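Long-range contact in peptidase S9 prolyl oligopeptidase catalytic domain-containing protein (Pyrococcus horikoshii, PDB 4HXF), which probably acts as a serine peptidase of the prolyl oligopeptidase family, joining a beta-propeller to an alpha/beta-hydrolase domain in a self-compartmentalizing hexamer: residues E110-S115 / G176-D181. Numbering follows the deposited sequence.
Sequences EWNQDS and GIWHGD
E110 holds CG anti to its backbone N (chi1 179°) and runs extended beyond it, carrying its carboxylate across to W178 N, while W178 sets CG anti to its carbonyl carbon (chi1 -71°), bringing NE1 to E110 O. Two hydrogen bonds result. W178 N donates to E110 OE1 at 2.9 Å, from the syn side but well out of the carboxylate plane. W178 NE1 donates to E110 O at 3.1 Å. E110 O lies in the indole plane, yet NE1 stands above the carbonyl plane and the N-H...O angle is 141°. A water held by E110 OE1 and G176 O extends the link. N112 lies over one indole face, its amide nearly perpendicular to the ring; CB makes a CH-pi contact 3.9 Å from the centroid of the five-membered ring of W178, and ND2 stands above the rim, nearest CE3. N112 OD1 accepts from D114 N in an Asx turn, which helps fix this amide. A leucine in place of W178 would probably leave E110 O without its indole donor and open a gap beneath N112. Farther along, water joins N112 OD1 and Q113 NE2 to D181 OD1, which also forms a salt bridge with R117. The contact exemplifies how successive propeller blades can pack through an aromatic side chain that donates to the neighbouring blade's backbone: edge strands 106-111 and 175-179 begin successive four-stranded sheets, and W178 also packs on strands 117-124 and 182-188.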
loop_
_atom_site.group_PDB
_atom_site.type_symbol
_atom_site.label_atom_id
_atom_site.label_comp_id
_atom_site.label_asym_id
_atom_site.label_seq_id
_atom_site.Cartn_x
_atom_site.Cartn_y
_atom_site.Cartn_z
ATOM N N GLU A 110 -35.461 -10.956 8.243
ATOM C CA GLU A 110 -36.876 -11.187 7.902
ATOM C C GLU A 110 -37.689 -9.918 8.049
ATOM O O GLU A 110 -37.636 -9.248 9.137
ATOM C CB GLU A 110 -37.500 -12.268 8.882
ATOM C CG GLU A 110 -38.923 -12.617 8.710
ATOM C CD GLU A 110 -39.659 -13.439 9.872
ATOM O OE1 GLU A 110 -39.168 -13.683 10.903
ATOM O OE2 GLU A 110 -40.835 -13.717 9.668
ATOM N N TRP A 111 -38.531 -9.613 7.044
ATOM C CA TRP A 111 -39.453 -8.463 7.217
ATOM C C TRP A 111 -40.548 -8.696 8.163
ATOM O O TRP A 111 -41.210 -9.773 8.148
ATOM C CB TRP A 111 -40.099 -8.139 5.884
ATOM C CG TRP A 111 -39.193 -7.532 4.877
ATOM C CD1 TRP A 111 -38.622 -8.133 3.790
ATOM C CD2 TRP A 111 -38.791 -6.124 4.821
ATOM N NE1 TRP A 111 -37.889 -7.210 3.050
ATOM C CE2 TRP A 111 -38.011 -5.970 3.609
ATOM C CE3 TRP A 111 -39.005 -5.031 5.624
ATOM C CZ2 TRP A 111 -37.420 -4.764 3.247
ATOM C CZ3 TRP A 111 -38.442 -3.804 5.238
ATOM C CH2 TRP A 111 -37.700 -3.640 4.083
ATOM N N ASN A 112 -40.892 -7.649 8.918
ATOM C CA ASN A 112 -42.187 -7.517 9.569
ATOM C C ASN A 112 -43.252 -7.300 8.507
ATOM O O ASN A 112 -42.979 -6.770 7.384
ATOM C CB ASN A 112 -42.086 -6.357 10.529
ATOM C CG ASN A 112 -43.349 -6.159 11.413
ATOM O OD1 ASN A 112 -44.290 -5.441 11.035
ATOM N ND2 ASN A 112 -43.387 -6.874 12.537
ATOM N N GLN A 113 -44.468 -7.632 8.884
ATOM C CA GLN A 113 -45.663 -7.392 8.067
ATOM C C GLN A 113 -45.823 -5.921 7.635
ATOM O O GLN A 113 -46.502 -5.645 6.638
ATOM C CB GLN A 113 -46.884 -7.877 8.861
ATOM C CG GLN A 113 -47.240 -7.001 10.084
ATOM C CD GLN A 113 -48.357 -7.631 11.011
ATOM O OE1 GLN A 113 -49.037 -8.619 10.632
ATOM N NE2 GLN A 113 -48.532 -7.056 12.191
ATOM N N ASP A 114 -45.239 -4.964 8.359
ATOM C CA ASP A 114 -45.301 -3.539 7.992
ATOM C C ASP A 114 -44.433 -3.056 6.850
ATOM O O ASP A 114 -44.516 -1.891 6.466
ATOM C CB ASP A 114 -45.038 -2.678 9.234
ATOM C CG ASP A 114 -43.599 -2.763 9.787
ATOM O OD1 ASP A 114 -42.650 -3.313 9.199
ATOM O OD2 ASP A 114 -43.446 -2.229 10.904
ATOM N N SER A 115 -43.601 -3.957 6.315
ATOM C CA SER A 115 -42.647 -3.589 5.248
ATOM C C SER A 115 -41.737 -2.421 5.619
ATOM O O SER A 115 -41.250 -1.703 4.736
ATOM C CB SER A 115 -43.343 -3.314 3.927
ATOM O OG SER A 115 -44.172 -4.423 3.457
ATOM N N GLY A 176 -35.409 -16.882 16.100
ATOM C CA GLY A 176 -36.536 -15.962 16.223
ATOM C C GLY A 176 -37.195 -15.700 14.934
ATOM O O GLY A 176 -36.531 -15.599 13.955
ATOM N N ILE A 177 -38.512 -15.580 14.980
ATOM C CA ILE A 177 -39.346 -15.177 13.868
ATOM C C ILE A 177 -40.321 -14.088 14.286
ATOM O O ILE A 177 -40.761 -14.023 15.442
ATOM C CB ILE A 177 -40.096 -16.348 13.203
ATOM C CG1 ILE A 177 -41.025 -17.018 14.210
ATOM C CG2 ILE A 177 -39.094 -17.389 12.660
ATOM C CD1 ILE A 177 -42.095 -17.868 13.576
ATOM N N TRP A 178 -40.769 -13.309 13.328
ATOM C CA TRP A 178 -41.927 -12.480 13.570
ATOM C C TRP A 178 -43.234 -13.252 13.722
ATOM O O TRP A 178 -43.492 -14.202 13.021
ATOM C CB TRP A 178 -42.136 -11.469 12.454
ATOM C CG TRP A 178 -41.127 -10.328 12.364
ATOM C CD1 TRP A 178 -40.195 -10.134 11.393
ATOM C CD2 TRP A 178 -41.018 -9.213 13.265
ATOM N NE1 TRP A 178 -39.551 -8.997 11.548
ATOM C CE2 TRP A 178 -39.949 -8.375 12.683
ATOM C CE3 TRP A 178 -41.594 -8.863 14.479
ATOM C CZ2 TRP A 178 -39.524 -7.247 13.285
ATOM C CZ3 TRP A 178 -41.205 -7.655 15.069
ATOM C CH2 TRP A 178 -40.157 -6.886 14.490
ATOM N N HIS A 179 -44.085 -12.748 14.616
ATOM C CA HIS A 179 -45.459 -13.194 14.715
ATOM C C HIS A 179 -46.278 -11.938 14.911
ATOM O O HIS A 179 -46.503 -11.447 16.035
ATOM C CB HIS A 179 -45.629 -14.202 15.852
ATOM C CG HIS A 179 -47.062 -14.721 15.969
ATOM N ND1 HIS A 179 -47.664 -15.401 14.987
ATOM C CD2 HIS A 179 -47.986 -14.669 17.057
ATOM C CE1 HIS A 179 -48.946 -15.675 15.354
ATOM N NE2 HIS A 179 -49.130 -15.247 16.634
ATOM N N GLY A 180 -46.678 -11.371 13.782
ATOM C CA GLY A 180 -47.346 -10.055 13.793
ATOM C C GLY A 180 -46.331 -9.043 14.330
ATOM O O GLY A 180 -45.188 -8.971 13.799
ATOM N N ASP A 181 -46.656 -8.336 15.410
ATOM C CA ASP A 181 -45.751 -7.361 16.080
ATOM C C ASP A 181 -44.938 -7.908 17.252
ATOM O O ASP A 181 -44.145 -7.181 17.889
ATOM C CB ASP A 181 -46.511 -6.093 16.564
ATOM C CG ASP A 181 -46.804 -5.159 15.443
ATOM O OD1 ASP A 181 -46.016 -5.140 14.465
ATOM O OD2 ASP A 181 -47.910 -4.607 15.473
HETATM O O HOH W 1 -36.645 -14.419 11.380
HETATM O O HOH W 2 -42.645 -15.147 10.582
HETATM O O HOH W 3 -46.821 -4.841 12.146
HETATM O O HOH W 4 -44.849 -9.373 11.101
#